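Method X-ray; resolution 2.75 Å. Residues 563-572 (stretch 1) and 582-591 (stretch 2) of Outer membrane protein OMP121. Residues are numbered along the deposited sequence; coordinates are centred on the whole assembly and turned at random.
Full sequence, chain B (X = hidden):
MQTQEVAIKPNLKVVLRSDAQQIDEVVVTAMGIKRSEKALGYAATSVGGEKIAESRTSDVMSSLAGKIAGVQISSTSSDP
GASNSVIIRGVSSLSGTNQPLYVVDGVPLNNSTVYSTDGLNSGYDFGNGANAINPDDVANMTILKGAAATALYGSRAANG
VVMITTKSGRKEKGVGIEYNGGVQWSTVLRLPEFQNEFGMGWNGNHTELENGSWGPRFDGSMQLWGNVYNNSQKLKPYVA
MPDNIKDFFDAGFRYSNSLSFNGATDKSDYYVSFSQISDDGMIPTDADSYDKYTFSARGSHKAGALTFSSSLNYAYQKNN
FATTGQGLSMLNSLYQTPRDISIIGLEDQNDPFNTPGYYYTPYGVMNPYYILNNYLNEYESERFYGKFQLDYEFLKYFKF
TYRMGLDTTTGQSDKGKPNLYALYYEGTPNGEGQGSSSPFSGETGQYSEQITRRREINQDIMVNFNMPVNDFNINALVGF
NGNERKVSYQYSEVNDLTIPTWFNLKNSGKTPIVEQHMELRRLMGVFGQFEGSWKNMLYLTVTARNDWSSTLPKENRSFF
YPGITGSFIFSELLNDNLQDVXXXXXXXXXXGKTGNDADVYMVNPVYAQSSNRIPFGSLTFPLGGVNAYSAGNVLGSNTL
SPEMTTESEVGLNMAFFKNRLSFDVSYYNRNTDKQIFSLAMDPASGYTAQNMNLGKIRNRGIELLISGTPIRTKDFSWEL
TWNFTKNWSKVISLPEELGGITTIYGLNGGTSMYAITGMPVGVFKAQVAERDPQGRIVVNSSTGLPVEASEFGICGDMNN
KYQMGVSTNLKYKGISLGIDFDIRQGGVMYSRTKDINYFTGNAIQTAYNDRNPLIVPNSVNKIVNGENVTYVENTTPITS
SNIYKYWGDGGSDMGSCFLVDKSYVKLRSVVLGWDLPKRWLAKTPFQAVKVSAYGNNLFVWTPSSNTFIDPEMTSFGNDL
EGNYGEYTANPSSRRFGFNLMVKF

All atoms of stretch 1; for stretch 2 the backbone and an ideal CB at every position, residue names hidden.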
# COMPACT_ATOMS: atom_id res chain seq x y z
N GLY B 563 35.22 34.57 -11.04
CA GLY B 563 36.35 34.17 -10.23
C GLY B 563 37.67 34.52 -10.87
O GLY B 563 37.74 34.81 -12.07
N ILE B 564 38.72 34.51 -10.06
CA ILE B 564 40.07 34.77 -10.54
C ILE B 564 41.04 33.99 -9.67
O ILE B 564 40.88 33.93 -8.45
CB ILE B 564 40.36 36.28 -10.54
CG1 ILE B 564 41.72 36.57 -11.16
CG2 ILE B 564 40.29 36.84 -9.13
CD1 ILE B 564 42.05 38.04 -11.28
N THR B 565 42.01 33.34 -10.31
CA THR B 565 43.04 32.61 -9.59
C THR B 565 44.40 32.92 -10.20
O THR B 565 44.52 33.23 -11.39
CB THR B 565 42.83 31.10 -9.62
OG1 THR B 565 42.95 30.63 -10.96
CG2 THR B 565 41.48 30.75 -9.09
N GLY B 566 45.43 32.82 -9.37
CA GLY B 566 46.78 33.09 -9.81
C GLY B 566 47.76 32.13 -9.17
O GLY B 566 47.55 31.65 -8.05
N SER B 567 48.85 31.87 -9.88
CA SER B 567 49.89 30.98 -9.43
C SER B 567 51.22 31.53 -9.91
O SER B 567 51.36 31.87 -11.08
CB SER B 567 49.69 29.56 -9.95
OG SER B 567 50.77 28.74 -9.58
N PHE B 568 52.18 31.61 -9.00
CA PHE B 568 53.49 32.17 -9.28
C PHE B 568 54.53 31.15 -8.83
O PHE B 568 54.69 30.92 -7.63
CB PHE B 568 53.65 33.50 -8.57
CG PHE B 568 55.01 34.10 -8.65
CD1 PHE B 568 55.56 34.44 -9.86
CD2 PHE B 568 55.71 34.37 -7.50
CE1 PHE B 568 56.81 35.01 -9.92
CE2 PHE B 568 56.95 34.94 -7.54
CZ PHE B 568 57.50 35.26 -8.75
N ILE B 569 55.20 30.51 -9.78
CA ILE B 569 56.24 29.55 -9.47
C ILE B 569 57.55 30.32 -9.48
O ILE B 569 58.13 30.56 -10.54
CB ILE B 569 56.27 28.38 -10.46
CG1 ILE B 569 54.89 27.78 -10.61
CG2 ILE B 569 57.21 27.31 -9.96
CD1 ILE B 569 54.22 28.25 -11.83
N PHE B 570 58.02 30.71 -8.30
CA PHE B 570 59.29 31.39 -8.21
C PHE B 570 60.47 30.43 -8.18
O PHE B 570 61.60 30.89 -8.09
CB PHE B 570 59.32 32.28 -6.97
CG PHE B 570 58.84 31.60 -5.74
CD1 PHE B 570 59.70 30.83 -4.98
CD2 PHE B 570 57.54 31.72 -5.34
CE1 PHE B 570 59.27 30.20 -3.84
CE2 PHE B 570 57.09 31.08 -4.20
CZ PHE B 570 57.96 30.32 -3.46
N SER B 571 60.23 29.13 -8.23
CA SER B 571 61.32 28.18 -8.43
C SER B 571 62.07 28.53 -9.69
O SER B 571 63.17 29.08 -9.63
CB SER B 571 60.81 26.76 -8.52
OG SER B 571 60.40 26.30 -7.26
N GLU B 572 61.48 28.20 -10.84
CA GLU B 572 62.03 28.61 -12.12
C GLU B 572 62.22 30.11 -12.14
O GLU B 572 61.40 30.86 -11.60
CB GLU B 572 61.10 28.18 -13.25
CG GLU B 572 60.92 26.70 -13.36
CD GLU B 572 59.88 26.34 -14.37
OE1 GLU B 572 59.65 27.16 -15.29
OE2 GLU B 572 59.27 25.25 -14.25
N UNK B 582 66.02 23.72 -3.73
CA UNK B 582 64.59 23.97 -3.80
C UNK B 582 64.10 23.34 -5.10
O UNK B 582 64.27 23.91 -6.18
CB UNK B 582 64.27 25.46 -3.74
N UNK B 583 63.48 22.17 -5.00
CA UNK B 583 62.96 21.52 -6.19
C UNK B 583 61.80 22.30 -6.78
O UNK B 583 61.68 22.43 -8.01
CB UNK B 583 62.52 20.09 -5.87
N UNK B 584 60.92 22.82 -5.94
CA UNK B 584 59.68 23.44 -6.39
C UNK B 584 59.27 24.48 -5.37
O UNK B 584 59.42 24.27 -4.16
CB UNK B 584 58.57 22.40 -6.59
N UNK B 585 58.79 25.61 -5.86
CA UNK B 585 58.33 26.70 -5.02
C UNK B 585 57.28 27.51 -5.75
O UNK B 585 57.60 28.26 -6.67
CB UNK B 585 59.50 27.59 -4.60
N UNK B 586 56.03 27.36 -5.33
CA UNK B 586 54.86 27.92 -6.01
C UNK B 586 54.00 28.62 -4.98
O UNK B 586 53.73 28.07 -3.91
CB UNK B 586 54.06 26.84 -6.74
N UNK B 587 53.56 29.84 -5.29
CA UNK B 587 52.68 30.59 -4.41
C UNK B 587 51.34 30.78 -5.11
O UNK B 587 51.29 30.96 -6.34
CB UNK B 587 53.30 31.94 -4.03
N UNK B 588 50.25 30.71 -4.34
CA UNK B 588 48.89 30.55 -4.84
C UNK B 588 47.95 31.59 -4.25
O UNK B 588 48.09 31.97 -3.09
CB UNK B 588 48.37 29.14 -4.53
N UNK B 589 46.95 31.99 -5.03
CA UNK B 589 45.92 32.89 -4.52
C UNK B 589 44.67 32.79 -5.38
O UNK B 589 44.75 32.58 -6.59
CB UNK B 589 46.43 34.33 -4.48
N UNK B 590 43.51 32.96 -4.73
CA UNK B 590 42.23 32.89 -5.41
C UNK B 590 41.19 33.75 -4.72
O UNK B 590 41.17 33.86 -3.49
CB UNK B 590 41.75 31.44 -5.49
N UNK B 591 40.33 34.36 -5.53
CA UNK B 591 39.11 35.02 -5.07
C UNK B 591 38.05 34.75 -6.12
O UNK B 591 38.31 34.92 -7.31
CB UNK B 591 39.31 36.52 -4.85

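The second stretch pairs antiparallel with the strand of stretch 1, and from 586 onward its side chains alternate between two faces of the sheet, one carrying Thr565 and Ser567, the other Ile564 and Phe568.

Position 582 precedes the paired region. Its CA-to-CB bond points toward stretch 1, but the ideal CB lies 5.3 Å from Ser571 OG, so many side chains would fit. The residue is Ile582, whose CG2 comes within 4.3 Å of Ser571 OG. At 583 the chain turns a corner, with phi/psi of -67/-41°, and CB points away with nothing of stretch 1 nearby; the choice is open, and a polar residue would do. It is Thr583.

Position 584 also directs its CB away, so a short side chain would gain little here, whereas a long or aromatic one could bend back to Ile569. Phe584 does so: its CE1 lies 3.7 Å from Ile569 CG2, an apolar contact.

Position 585 is the most restrictive. An ideal CB would point toward stretch 1 and sit 2.7 Å from Phe570 CE1, a clash, and 3.1 Å from Ser571 OG. Glycine suits this site best, and Gly585 is found. Its carbonyl O accepts a hydrogen bond from Ser571 N (3.2 Å) and lies over one face of the Phe570 ring.

At 586 the CB lies on the Thr565 and Ser567 face, 4.1 Å from Ile569 CG1 and 4.7 Å from Ser567 OG. An aliphatic stem would suit the first neighbour and a polar end the second, so lysine, glutamine or a shorter polar residue is plausible. Lys586 extends along the sheet, with chi1 to chi3 all t, and NZ donates a very short hydrogen bond to Ser567 OG (2.4 Å).

Position 587 forms a hydrogen-bonded pair with Phe568: the amide N of 587 is 2.8 Å from Phe568 O, and Phe568 N is 2.9 Å from the carbonyl O of 587. Its ideal CB is 3.9 Å from Phe570 CE2, so an apolar, perhaps branched, side chain is favoured. Ile587 places CG2 3.5 Å from Phe568 CB and its CB at the edge of the Phe570 ring.

Position 588 has its CB 4.4 Å from Gly566 O and sees little of the Ser567 side chain; several residues would serve, including long ones that leave the contact. The end of Arg588 does lead away, and its NH1 is hydrogen-bonded elsewhere in the structure.

Position 589 pairs with Gly566 through two backbone hydrogen bonds. With no side chain opposite, the site sets little limit on size. Ala589 adds only a methyl group.

At 590 the CB is 3.7 Å from Thr565 CG2, favouring a small or beta-branched residue; Ser590 makes this contact through its CB.

Position 591 places its CB 4.4 Å from Ile564 CG2, inviting an apolar residue, though space beyond permits a large one. Trp591 keeps its CB 4.3 Å from Ile564 CG2, and its amide N donates to Ile564 O (3.0 Å).

Stretch 2, residues 582-591: ITFGKIRASW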
# COMPACT_ATOMS: atom_id res chain seq x y z
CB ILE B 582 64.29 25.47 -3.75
CG1 ILE B 582 64.96 26.08 -2.53
CG2 ILE B 582 62.81 25.70 -3.69
CD1 ILE B 582 64.90 27.55 -2.54
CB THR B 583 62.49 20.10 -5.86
OG1 THR B 583 63.52 19.39 -5.17
CG2 THR B 583 62.14 19.37 -7.13
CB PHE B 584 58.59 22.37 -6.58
CG PHE B 584 57.35 22.88 -7.25
CD1 PHE B 584 57.38 23.32 -8.56
CD2 PHE B 584 56.14 22.88 -6.57
CE1 PHE B 584 56.24 23.78 -9.18
CE2 PHE B 584 55.00 23.34 -7.18
CZ PHE B 584 55.05 23.79 -8.49
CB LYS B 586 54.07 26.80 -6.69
CG LYS B 586 52.70 27.15 -7.17
CD LYS B 586 51.90 25.87 -7.34
CE LYS B 586 50.55 26.09 -7.99
NZ LYS B 586 50.67 26.31 -9.46
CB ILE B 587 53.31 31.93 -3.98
CG1 ILE B 587 52.49 32.57 -2.86
CG2 ILE B 587 53.42 32.87 -5.13
CD1 ILE B 587 52.97 33.93 -2.46
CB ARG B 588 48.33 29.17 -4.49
CG ARG B 588 48.40 28.16 -5.58
CD ARG B 588 47.57 26.96 -5.24
NE ARG B 588 48.26 25.97 -4.43
CZ ARG B 588 48.10 25.83 -3.13
NH1 ARG B 588 47.27 26.63 -2.49
NH2 ARG B 588 48.77 24.89 -2.47
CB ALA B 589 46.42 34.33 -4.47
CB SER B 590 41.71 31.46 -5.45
OG SER B 590 41.29 31.08 -4.16
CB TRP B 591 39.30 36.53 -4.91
CG TRP B 591 38.05 37.26 -4.48
CD1 TRP B 591 37.75 37.69 -3.23
CD2 TRP B 591 36.93 37.64 -5.32
NE1 TRP B 591 36.53 38.31 -3.22
CE2 TRP B 591 36.00 38.30 -4.49
CE3 TRP B 591 36.63 37.50 -6.68
CZ2 TRP B 591 34.79 38.81 -4.98
CZ3 TRP B 591 35.43 38.00 -7.16
CH2 TRP B 591 34.53 38.65 -6.31
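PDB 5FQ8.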